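Local structure of TBC1 domain family member 22A (Homo sapiens, 2QFZ) at residues 132-137 and 152-157; 138-143 and 190-195; 113-118 and 128-133. The protein probably acts as a GTPase-activating protein for Rab-family GTPases, the part described being its all-helical TBC domain. One frame throughout, in Å; residues are numbered along the deposited sequence.

Interaction 1. Residues 132-137 and 152-157; sequences RILFIW and DLVTPF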
loop_
_atom_site.group_PDB
_atom_site.type_symbol
_atom_site.label_atom_id
_atom_site.label_comp_id
_atom_site.label_asym_id
_atom_site.label_seq_id
_atom_site.Cartn_x
_atom_site.Cartn_y
_atom_site.Cartn_z
ATOM N N ARG A 132 -16.250 -2.269 -8.045
ATOM C CA ARG A 132 -17.254 -1.624 -7.226
ATOM C C ARG A 132 -16.646 -0.761 -6.141
ATOM O O ARG A 132 -17.094 0.377 -5.918
ATOM C CB ARG A 132 -18.186 -2.673 -6.623
ATOM C CG ARG A 132 -19.436 -2.071 -6.061
ATOM C CD ARG A 132 -20.500 -3.099 -5.894
ATOM N NE ARG A 132 -19.964 -4.333 -5.333
ATOM C CZ ARG A 132 -20.605 -5.487 -5.273
ATOM N NH1 ARG A 132 -21.869 -5.601 -5.724
ATOM N NH2 ARG A 132 -19.992 -6.536 -4.717
ATOM N N ILE A 133 -15.642 -1.279 -5.429
ATOM C CA ILE A 133 -14.907 -0.456 -4.411
ATOM C C ILE A 133 -14.331 0.816 -5.047
ATOM O O ILE A 133 -14.480 1.930 -4.517
ATOM C CB ILE A 133 -13.736 -1.249 -3.746
ATOM C CG1 ILE A 133 -14.263 -2.311 -2.779
ATOM C CG2 ILE A 133 -12.763 -0.298 -2.971
ATOM C CD1 ILE A 133 -13.177 -3.333 -2.329
ATOM N N LEU A 134 -13.673 0.639 -6.200
ATOM C CA LEU A 134 -12.987 1.734 -6.890
ATOM C C LEU A 134 -13.994 2.744 -7.484
ATOM O O LEU A 134 -13.846 3.955 -7.330
ATOM C CB LEU A 134 -12.005 1.160 -7.960
ATOM C CG LEU A 134 -10.742 0.514 -7.379
ATOM C CD1 LEU A 134 -10.010 -0.315 -8.404
ATOM C CD2 LEU A 134 -9.856 1.604 -6.788
ATOM N N PHE A 135 -15.071 2.248 -8.067
ATOM C CA PHE A 135 -16.159 3.125 -8.555
ATOM C C PHE A 135 -16.827 3.955 -7.422
ATOM O O PHE A 135 -17.054 5.183 -7.568
ATOM C CB PHE A 135 -17.201 2.285 -9.331
ATOM C CG PHE A 135 -18.306 3.096 -9.955
ATOM C CD1 PHE A 135 -18.159 3.632 -11.214
ATOM C CD2 PHE A 135 -19.494 3.310 -9.285
ATOM C CE1 PHE A 135 -19.177 4.407 -11.792
ATOM C CE2 PHE A 135 -20.517 4.088 -9.861
ATOM C CZ PHE A 135 -20.348 4.625 -11.116
ATOM N N ILE A 136 -17.124 3.316 -6.292
ATOM C CA ILE A 136 -17.718 4.046 -5.144
ATOM C C ILE A 136 -16.746 5.087 -4.557
ATOM O O ILE A 136 -17.123 6.241 -4.298
ATOM C CB ILE A 136 -18.233 3.063 -4.052
ATOM C CG1 ILE A 136 -19.536 2.389 -4.526
ATOM C CG2 ILE A 136 -18.490 3.755 -2.708
ATOM C CD1 ILE A 136 -19.990 1.242 -3.610
ATOM N N TRP A 137 -15.485 4.696 -4.359
ATOM C CA TRP A 137 -14.464 5.657 -3.901
ATOM C C TRP A 137 -14.397 6.920 -4.810
ATOM O O TRP A 137 -14.358 8.055 -4.325
ATOM C CB TRP A 137 -13.082 4.990 -3.782
ATOM C CG TRP A 137 -12.173 5.885 -3.081
ATOM C CD1 TRP A 137 -11.948 5.931 -1.745
ATOM C CD2 TRP A 137 -11.383 6.916 -3.663
ATOM N NE1 TRP A 137 -11.042 6.937 -1.451
ATOM C CE2 TRP A 137 -10.684 7.554 -2.614
ATOM C CE3 TRP A 137 -11.160 7.348 -4.990
ATOM C CZ2 TRP A 137 -9.806 8.612 -2.834
ATOM C CZ3 TRP A 137 -10.301 8.435 -5.193
ATOM C CH2 TRP A 137 -9.636 9.033 -4.125
ATOM N N ASP A 152 -4.325 -0.570 -7.476
ATOM C CA ASP A 152 -3.334 -1.405 -6.753
ATOM C C ASP A 152 -3.474 -1.327 -5.212
ATOM O O ASP A 152 -3.258 -2.318 -4.482
ATOM C CB ASP A 152 -1.892 -0.969 -7.097
ATOM C CG ASP A 152 -1.288 -1.716 -8.296
ATOM O OD1 ASP A 152 -1.781 -2.811 -8.677
ATOM O OD2 ASP A 152 -0.267 -1.201 -8.833
ATOM N N LEU A 153 -3.818 -0.165 -4.710
ATOM C CA LEU A 153 -3.927 -0.008 -3.263
ATOM C C LEU A 153 -5.081 -0.828 -2.654
ATOM O O LEU A 153 -5.114 -1.030 -1.441
ATOM C CB LEU A 153 -4.004 1.475 -2.887
ATOM C CG LEU A 153 -2.951 2.369 -3.537
ATOM C CD1 LEU A 153 -3.110 3.764 -3.047
ATOM C CD2 LEU A 153 -1.552 1.918 -3.339
ATOM N N VAL A 154 -6.000 -1.334 -3.490
ATOM C CA VAL A 154 -7.067 -2.230 -3.024
ATOM C C VAL A 154 -6.493 -3.595 -2.611
ATOM O O VAL A 154 -6.937 -4.191 -1.646
ATOM C CB VAL A 154 -8.164 -2.483 -4.134
ATOM C CG1 VAL A 154 -9.253 -3.482 -3.627
ATOM C CG2 VAL A 154 -8.810 -1.183 -4.601
ATOM N N THR A 155 -5.515 -4.088 -3.371
ATOM C CA THR A 155 -5.075 -5.505 -3.277
ATOM C C THR A 155 -4.528 -5.961 -1.910
ATOM O O THR A 155 -4.877 -7.031 -1.446
ATOM C CB THR A 155 -4.056 -5.838 -4.418
ATOM O OG1 THR A 155 -4.581 -5.342 -5.658
ATOM C CG2 THR A 155 -3.762 -7.340 -4.520
ATOM N N PRO A 156 -3.645 -5.173 -1.263
ATOM C CA PRO A 156 -3.179 -5.665 0.014
ATOM C C PRO A 156 -4.266 -5.784 1.108
ATOM O O PRO A 156 -4.288 -6.758 1.846
ATOM C CB PRO A 156 -2.108 -4.648 0.389
ATOM C CG PRO A 156 -1.726 -4.056 -0.936
ATOM C CD PRO A 156 -2.967 -3.926 -1.625
ATOM N N PHE A 157 -5.158 -4.816 1.211
ATOM C CA PHE A 157 -6.259 -4.934 2.171
ATOM C C PHE A 157 -7.127 -6.200 1.867
ATOM O O PHE A 157 -7.447 -6.984 2.738
ATOM C CB PHE A 157 -7.079 -3.651 2.149
ATOM C CG PHE A 157 -6.333 -2.454 2.629
ATOM C CD1 PHE A 157 -5.975 -2.347 3.957
ATOM C CD2 PHE A 157 -5.980 -1.443 1.771
ATOM C CE1 PHE A 157 -5.291 -1.232 4.440
ATOM C CE2 PHE A 157 -5.280 -0.318 2.249
ATOM C CZ PHE A 157 -4.956 -0.217 3.582
#
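Ile133 and Leu134 of helix 124-140 meet Val154 of helix 150-162 in a buried, wholly apolar helix-helix contact inside the TBC domain. All three are buried, the segments hiding 127 Å² between them. The closest CA atoms, Leu134 CA and Val154 CA, are 8.1 Å apart, and branched side chains make the contacts. Val154 splits its two methyls between two successive residues. Its CG2 lies 3.7 Å from Leu134 CD2, with Leu134 CG almost as near, so this methyl rests against the fork of the leucine. CG1, trans to the valine's own nitrogen (chi1 178°), is turned instead to the tip of Ile133, where it lies 4.1 Å from CD1. The CB of Leu134 heads to one side of the other helix, and it is the branched end that reaches Val154; the CB of Ile133 points toward the other helix. Tyr85 of helix 74-91 also packs on Ile133, and Met195 of helix 181-200 packs on Val154, extending the apolar layer to two more helices. Helix 150-162 is kinked where the nitrogen of Pro156 makes no bond to the preceding turn. Such aliphatic packing between consecutive helices forms part of the core of this all-helical TBC domain.

Interaction 2. Residues 138-143 and 190-195; sequences AIRHPA and DTYWCM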
loop_
_atom_site.group_PDB
_atom_site.type_symbol
_atom_site.label_atom_id
_atom_site.label_comp_id
_atom_site.label_asym_id
_atom_site.label_seq_id
_atom_site.Cartn_x
_atom_site.Cartn_y
_atom_site.Cartn_z
ATOM N N ALA A 138 -14.414 6.689 -6.124
ATOM C CA ALA A 138 -14.269 7.736 -7.148
ATOM C C ALA A 138 -15.448 8.709 -7.145
ATOM O O ALA A 138 -15.246 9.903 -7.155
ATOM C CB ALA A 138 -14.116 7.110 -8.509
ATOM N N ILE A 139 -16.674 8.206 -7.092
ATOM C CA ILE A 139 -17.820 9.122 -7.049
ATOM C C ILE A 139 -17.896 9.889 -5.706
ATOM O O ILE A 139 -18.355 11.005 -5.677
ATOM C CB ILE A 139 -19.164 8.438 -7.464
ATOM C CG1 ILE A 139 -19.645 7.462 -6.416
ATOM C CG2 ILE A 139 -19.004 7.720 -8.844
ATOM C CD1 ILE A 139 -20.695 6.471 -6.946
ATOM N N ARG A 140 -17.410 9.295 -4.614
ATOM C CA ARG A 140 -17.367 9.972 -3.326
ATOM C C ARG A 140 -16.163 10.889 -3.124
ATOM O O ARG A 140 -16.072 11.596 -2.109
ATOM C CB ARG A 140 -17.494 8.946 -2.178
ATOM C CG ARG A 140 -18.849 8.240 -2.238
ATOM C CD ARG A 140 -19.153 7.400 -1.044
ATOM N NE ARG A 140 -19.326 8.226 0.132
ATOM C CZ ARG A 140 -20.461 8.845 0.463
ATOM N NH1 ARG A 140 -21.548 8.742 -0.285
ATOM N NH2 ARG A 140 -20.505 9.570 1.561
ATOM N N HIS A 141 -15.250 10.921 -4.092
ATOM C CA HIS A 141 -14.072 11.772 -3.986
ATOM C C HIS A 141 -13.888 12.474 -5.312
ATOM O O HIS A 141 -12.999 12.117 -6.102
ATOM C CB HIS A 141 -12.868 10.921 -3.586
ATOM C CG HIS A 141 -13.005 10.331 -2.227
ATOM N ND1 HIS A 141 -13.705 9.163 -2.001
ATOM C CD2 HIS A 141 -12.611 10.784 -1.014
ATOM C CE1 HIS A 141 -13.712 8.912 -0.704
ATOM N NE2 HIS A 141 -13.072 9.891 -0.084
ATOM N N PRO A 142 -14.774 13.451 -5.584
ATOM C CA PRO A 142 -14.837 14.056 -6.921
ATOM C C PRO A 142 -13.642 14.933 -7.290
ATOM O O PRO A 142 -13.443 15.180 -8.476
ATOM C CB PRO A 142 -16.126 14.893 -6.869
ATOM C CG PRO A 142 -16.344 15.198 -5.395
ATOM C CD PRO A 142 -15.803 13.997 -4.671
ATOM N N ALA A 143 -12.879 15.421 -6.309
ATOM C CA ALA A 143 -11.602 16.110 -6.622
ATOM C C ALA A 143 -10.530 15.200 -7.292
ATOM O O ALA A 143 -9.633 15.695 -7.974
ATOM C CB ALA A 143 -11.032 16.754 -5.408
ATOM N N ASP A 190 -14.829 -3.737 4.612
ATOM C CA ASP A 190 -13.576 -3.565 5.378
ATOM C C ASP A 190 -12.458 -3.021 4.465
ATOM O O ASP A 190 -11.750 -2.063 4.798
ATOM C CB ASP A 190 -13.160 -4.920 6.008
ATOM C CG ASP A 190 -14.163 -5.429 7.095
ATOM O OD1 ASP A 190 -15.210 -4.730 7.405
ATOM O OD2 ASP A 190 -13.873 -6.518 7.678
ATOM N N THR A 191 -12.359 -3.604 3.285
ATOM C CA THR A 191 -11.356 -3.205 2.287
ATOM C C THR A 191 -11.564 -1.753 1.847
ATOM O O THR A 191 -10.586 -0.946 1.803
ATOM C CB THR A 191 -11.363 -4.157 1.113
ATOM O OG1 THR A 191 -11.053 -5.458 1.588
ATOM C CG2 THR A 191 -10.323 -3.760 0.027
ATOM N N TYR A 192 -12.817 -1.383 1.586
ATOM C CA TYR A 192 -13.143 0.031 1.220
ATOM C C TYR A 192 -12.738 1.004 2.327
ATOM O O TYR A 192 -12.119 2.031 2.043
ATOM C CB TYR A 192 -14.635 0.206 0.845
ATOM C CG TYR A 192 -15.066 1.641 0.565
ATOM C CD1 TYR A 192 -15.009 2.184 -0.731
ATOM C CD2 TYR A 192 -15.510 2.462 1.590
ATOM C CE1 TYR A 192 -15.378 3.473 -0.969
ATOM C CE2 TYR A 192 -15.869 3.773 1.338
ATOM C CZ TYR A 192 -15.802 4.267 0.066
ATOM O OH TYR A 192 -16.185 5.568 -0.160
ATOM N N TRP A 193 -13.126 0.732 3.575
ATOM C CA TRP A 193 -12.871 1.711 4.634
ATOM C C TRP A 193 -11.391 1.868 4.947
ATOM O O TRP A 193 -10.923 2.968 5.193
ATOM C CB TRP A 193 -13.675 1.395 5.908
ATOM C CG TRP A 193 -15.157 1.613 5.755
ATOM C CD1 TRP A 193 -16.126 0.658 5.806
ATOM C CD2 TRP A 193 -15.838 2.857 5.496
ATOM N NE1 TRP A 193 -17.346 1.213 5.645
ATOM C CE2 TRP A 193 -17.206 2.564 5.429
ATOM C CE3 TRP A 193 -15.417 4.187 5.326
ATOM C CZ2 TRP A 193 -18.189 3.559 5.188
ATOM C CZ3 TRP A 193 -16.396 5.186 5.097
ATOM C CH2 TRP A 193 -17.759 4.858 5.033
ATOM N N CYS A 194 -10.660 0.772 4.928
ATOM C CA CYS A 194 -9.223 0.787 5.225
ATOM C C CYS A 194 -8.414 1.426 4.106
ATOM O O CYS A 194 -7.555 2.256 4.383
ATOM C CB CYS A 194 -8.744 -0.622 5.589
ATOM S SG CYS A 194 -9.304 -1.103 7.271
ATOM N N MET A 195 -8.737 1.098 2.861
ATOM C CA MET A 195 -8.222 1.832 1.696
ATOM C C MET A 195 -8.543 3.324 1.751
ATOM O O MET A 195 -7.660 4.143 1.530
ATOM C CB MET A 195 -8.733 1.230 0.387
ATOM C CG MET A 195 -7.978 1.650 -0.858
ATOM S SD MET A 195 -8.913 1.463 -2.417
ATOM C CE MET A 195 -10.307 2.620 -2.119
HETATM O O HOH W 1 -16.653 7.429 1.781
#
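Tyr192 reaches from helix 181-200 to Arg140 and His141 with the tip of its phenol, and a water completes the junction. Its CG is trans to the backbone nitrogen (chi1 175°), which carries the ring far enough for OH to stand 3.6 Å from Arg140 CD. The arginine chain, bent at its third torsion (chi3 67°), crosses the tyrosine at about a right angle, and the guanidinium plane is turned 65° from the phenol ring. OH approaches the guanidinium near its plane, at an edge, but makes no direct hydrogen bond to it. Instead, water 1 accepts from Arg140 NE at 3.2 Å and pairs with Tyr192 OH at 2.7 Å, sitting in the plane of the phenol ring. On the imidazole side, OH is also edge-on, 4.2 Å from His141 CE1, which amounts to loose packing. His141 is steadied separately: its ND1 bonds Trp137 O and its ring stacks on that of Trp137. The guanidinium has a further partner in Phe88, a cation-pi contact from helix 74-91. With only 80 Å² hidden and Arg140 exposed, this is a water-bridged margin of a helix-helix interface in the TBC domain, where a buried tyrosine brings its hydroxyl to the exposed arginine and the water.

Interaction 3. Residues 113-118 and 128-133; sequences PRMSPE and EIFERI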
loop_
_atom_site.group_PDB
_atom_site.type_symbol
_atom_site.label_atom_id
_atom_site.label_comp_id
_atom_site.label_asym_id
_atom_site.label_seq_id
_atom_site.Cartn_x
_atom_site.Cartn_y
_atom_site.Cartn_z
ATOM N N PRO A 113 -9.236 -5.646 -15.116
ATOM C CA PRO A 113 -8.952 -6.921 -15.808
ATOM C C PRO A 113 -7.504 -7.270 -16.133
ATOM O O PRO A 113 -7.191 -8.450 -16.218
ATOM C CB PRO A 113 -9.779 -6.801 -17.078
ATOM C CG PRO A 113 -10.996 -6.069 -16.609
ATOM C CD PRO A 113 -10.397 -4.981 -15.733
ATOM N N ARG A 114 -6.631 -6.284 -16.284
ATOM C CA ARG A 114 -5.235 -6.537 -16.666
ATOM C C ARG A 114 -4.233 -6.202 -15.558
ATOM O O ARG A 114 -3.026 -6.084 -15.831
ATOM C CB ARG A 114 -4.828 -5.721 -17.918
ATOM C CG ARG A 114 -5.947 -5.225 -18.874
ATOM C CD ARG A 114 -5.515 -3.918 -19.602
ATOM N NE ARG A 114 -4.959 -2.955 -18.648
ATOM C CZ ARG A 114 -4.520 -1.729 -18.943
ATOM N NH1 ARG A 114 -4.011 -0.971 -17.953
ATOM N NH2 ARG A 114 -4.594 -1.245 -20.196
ATOM N N MET A 115 -4.701 -6.028 -14.321
ATOM C CA MET A 115 -3.784 -5.694 -13.223
ATOM C C MET A 115 -3.225 -6.978 -12.575
ATOM O O MET A 115 -3.665 -8.086 -12.868
ATOM C CB MET A 115 -4.459 -4.755 -12.195
ATOM C CG MET A 115 -5.352 -5.424 -11.193
ATOM S SD MET A 115 -6.340 -4.249 -10.242
ATOM C CE MET A 115 -5.305 -4.060 -8.782
ATOM N N SER A 116 -2.233 -6.799 -11.708
ATOM C CA SER A 116 -1.549 -7.897 -11.043
ATOM C C SER A 116 -2.051 -8.007 -9.592
ATOM O O SER A 116 -2.490 -7.003 -9.021
ATOM C CB SER A 116 -0.025 -7.654 -11.114
ATOM O OG SER A 116 0.652 -8.164 -9.975
ATOM N N PRO A 117 -2.001 -9.217 -8.987
ATOM C CA PRO A 117 -1.620 -10.528 -9.533
ATOM C C PRO A 117 -2.759 -11.204 -10.295
ATOM O O PRO A 117 -3.901 -11.217 -9.826
ATOM C CB PRO A 117 -1.239 -11.324 -8.279
ATOM C CG PRO A 117 -1.266 -10.295 -7.132
ATOM C CD PRO A 117 -2.264 -9.323 -7.543
ATOM N N GLU A 118 -2.436 -11.752 -11.463
ATOM C CA GLU A 118 -3.439 -12.206 -12.442
ATOM C C GLU A 118 -4.309 -13.401 -11.982
ATOM O O GLU A 118 -5.490 -13.471 -12.309
ATOM C CB GLU A 118 -2.756 -12.547 -13.777
ATOM N N GLU A 128 -15.252 -8.003 -9.967
ATOM C CA GLU A 128 -16.440 -7.215 -9.649
ATOM C C GLU A 128 -16.317 -6.443 -8.331
ATOM O O GLU A 128 -16.788 -5.350 -8.239
ATOM C CB GLU A 128 -17.694 -8.128 -9.546
ATOM N N ILE A 129 -15.740 -7.060 -7.300
ATOM C CA ILE A 129 -15.587 -6.392 -6.008
ATOM C C ILE A 129 -14.663 -5.200 -6.214
ATOM O O ILE A 129 -14.949 -4.096 -5.779
ATOM C CB ILE A 129 -14.975 -7.315 -4.945
ATOM C CG1 ILE A 129 -15.950 -8.400 -4.556
ATOM C CG2 ILE A 129 -14.550 -6.498 -3.710
ATOM C CD1 ILE A 129 -15.273 -9.559 -3.754
ATOM N N PHE A 130 -13.540 -5.450 -6.888
ATOM C CA PHE A 130 -12.504 -4.414 -7.118
ATOM C C PHE A 130 -13.072 -3.216 -7.820
ATOM O O PHE A 130 -12.835 -2.099 -7.370
ATOM C CB PHE A 130 -11.301 -4.996 -7.902
ATOM C CG PHE A 130 -10.238 -5.644 -7.017
ATOM C CD1 PHE A 130 -10.580 -6.555 -6.044
ATOM C CD2 PHE A 130 -8.889 -5.333 -7.172
ATOM C CE1 PHE A 130 -9.610 -7.151 -5.240
ATOM C CE2 PHE A 130 -7.927 -5.922 -6.375
ATOM C CZ PHE A 130 -8.297 -6.836 -5.406
ATOM N N GLU A 131 -13.824 -3.446 -8.917
ATOM C CA GLU A 131 -14.498 -2.355 -9.690
ATOM C C GLU A 131 -15.489 -1.554 -8.871
ATOM O O GLU A 131 -15.593 -0.312 -8.992
ATOM C CB GLU A 131 -15.251 -2.941 -10.929
ATOM C CG GLU A 131 -14.330 -3.427 -12.015
ATOM C CD GLU A 131 -15.032 -4.115 -13.179
ATOM O OE1 GLU A 131 -16.281 -4.114 -13.220
ATOM O OE2 GLU A 131 -14.308 -4.660 -14.069
ATOM N N ARG A 132 -16.250 -2.269 -8.045
ATOM C CA ARG A 132 -17.254 -1.624 -7.226
ATOM C C ARG A 132 -16.646 -0.761 -6.141
ATOM O O ARG A 132 -17.094 0.377 -5.918
ATOM C CB ARG A 132 -18.186 -2.673 -6.623
ATOM C CG ARG A 132 -19.436 -2.071 -6.061
ATOM C CD ARG A 132 -20.500 -3.099 -5.894
ATOM N NE ARG A 132 -19.964 -4.333 -5.333
ATOM C CZ ARG A 132 -20.605 -5.487 -5.273
ATOM N NH1 ARG A 132 -21.869 -5.601 -5.724
ATOM N NH2 ARG A 132 -19.992 -6.536 -4.717
ATOM N N ILE A 133 -15.642 -1.279 -5.429
ATOM C CA ILE A 133 -14.907 -0.456 -4.411
ATOM C C ILE A 133 -14.331 0.816 -5.047
ATOM O O ILE A 133 -14.480 1.930 -4.517
ATOM C CB ILE A 133 -13.736 -1.249 -3.746
ATOM C CG1 ILE A 133 -14.263 -2.311 -2.779
ATOM C CG2 ILE A 133 -12.763 -0.298 -2.971
ATOM C CD1 ILE A 133 -13.177 -3.333 -2.329
#
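Met115 and Phe130 make the close-packed half of this contact, while Pro113 and Glu131 form its looser, partly exposed half. In the first half, the thioether end of the methionine lies at the rim of the phenylalanine ring. Met115 CE comes to 4.0 Å from Phe130 CE2, near the ring plane, and SD stands 4.1 Å from Phe130 CD2. The sulfur is 5.4 Å from the centroid of the Phe130 ring and 74° off the ring normal: a Met-aromatic contact with the sulfur oblique to the ring and the methyl near its plane at the edge. Two bends bring the thioether there: CG is wedged between the backbone nitrogen and carbonyl carbon (chi1 81°), and the final torsion turns CE sharply aside (chi3 -95°). Both residues are buried, and together they account for about 68 of the 107 Å² hidden between the segments.

The other half is different in kind. Pro113 CD lies 4.3 Å from Glu131 OE2, a carbon-oxygen approach with no hydrogen bond, and the nearest CA atoms, Pro113 CA and Glu131 CA, are 9.4 Å apart. The second carboxylate oxygen, OE1, is bonded by Tyr105 OH of helix 102-111, which helps to fix the glutamate beside the loop.

Segment 113-118 includes Arg114, which by sequence matches the arginine finger of the IxxDxxR motif in TBC relatives and makes no contact with segment 128-133. The loop linking helix 102-111 to helix 118-121 touches helix 124-140 at Phe130 and Glu131. Helix 150-162 closes the buried end, with Thr155 against both Met115 and Phe130 and Phe158 meeting Phe130 edge-to-face. Ile121 of helix 118-121 touches the same pair, so helices 118-121 and 150-162 both pack on the methionine beside helix 124-140; no strand takes part in this fold.

All three interactions use helix 124-140, at successive, partly overlapping levels. Interaction 3 takes its earlier turns, interaction 1 the middle and interaction 2 the end, with Arg132 and Ile133 common to the ranges of 1 and 3. Interaction 1 is core, made solely by aliphatic groups; interaction 3 is mixed, a buried sulfur-aromatic pair beside a partly exposed proline-carboxylate contact; interaction 2 lies nearest to surface chemistry, relying on a water. They are continuous through packing: Ile136 CG2 lies 3.6 Å from Tyr192 CE1, joining 1 to 2, and Val154 CG1 lies 3.9 Å from Phe130 CE2, joining 1 to 3. The centres of 2 and 3 are about 15 Å apart.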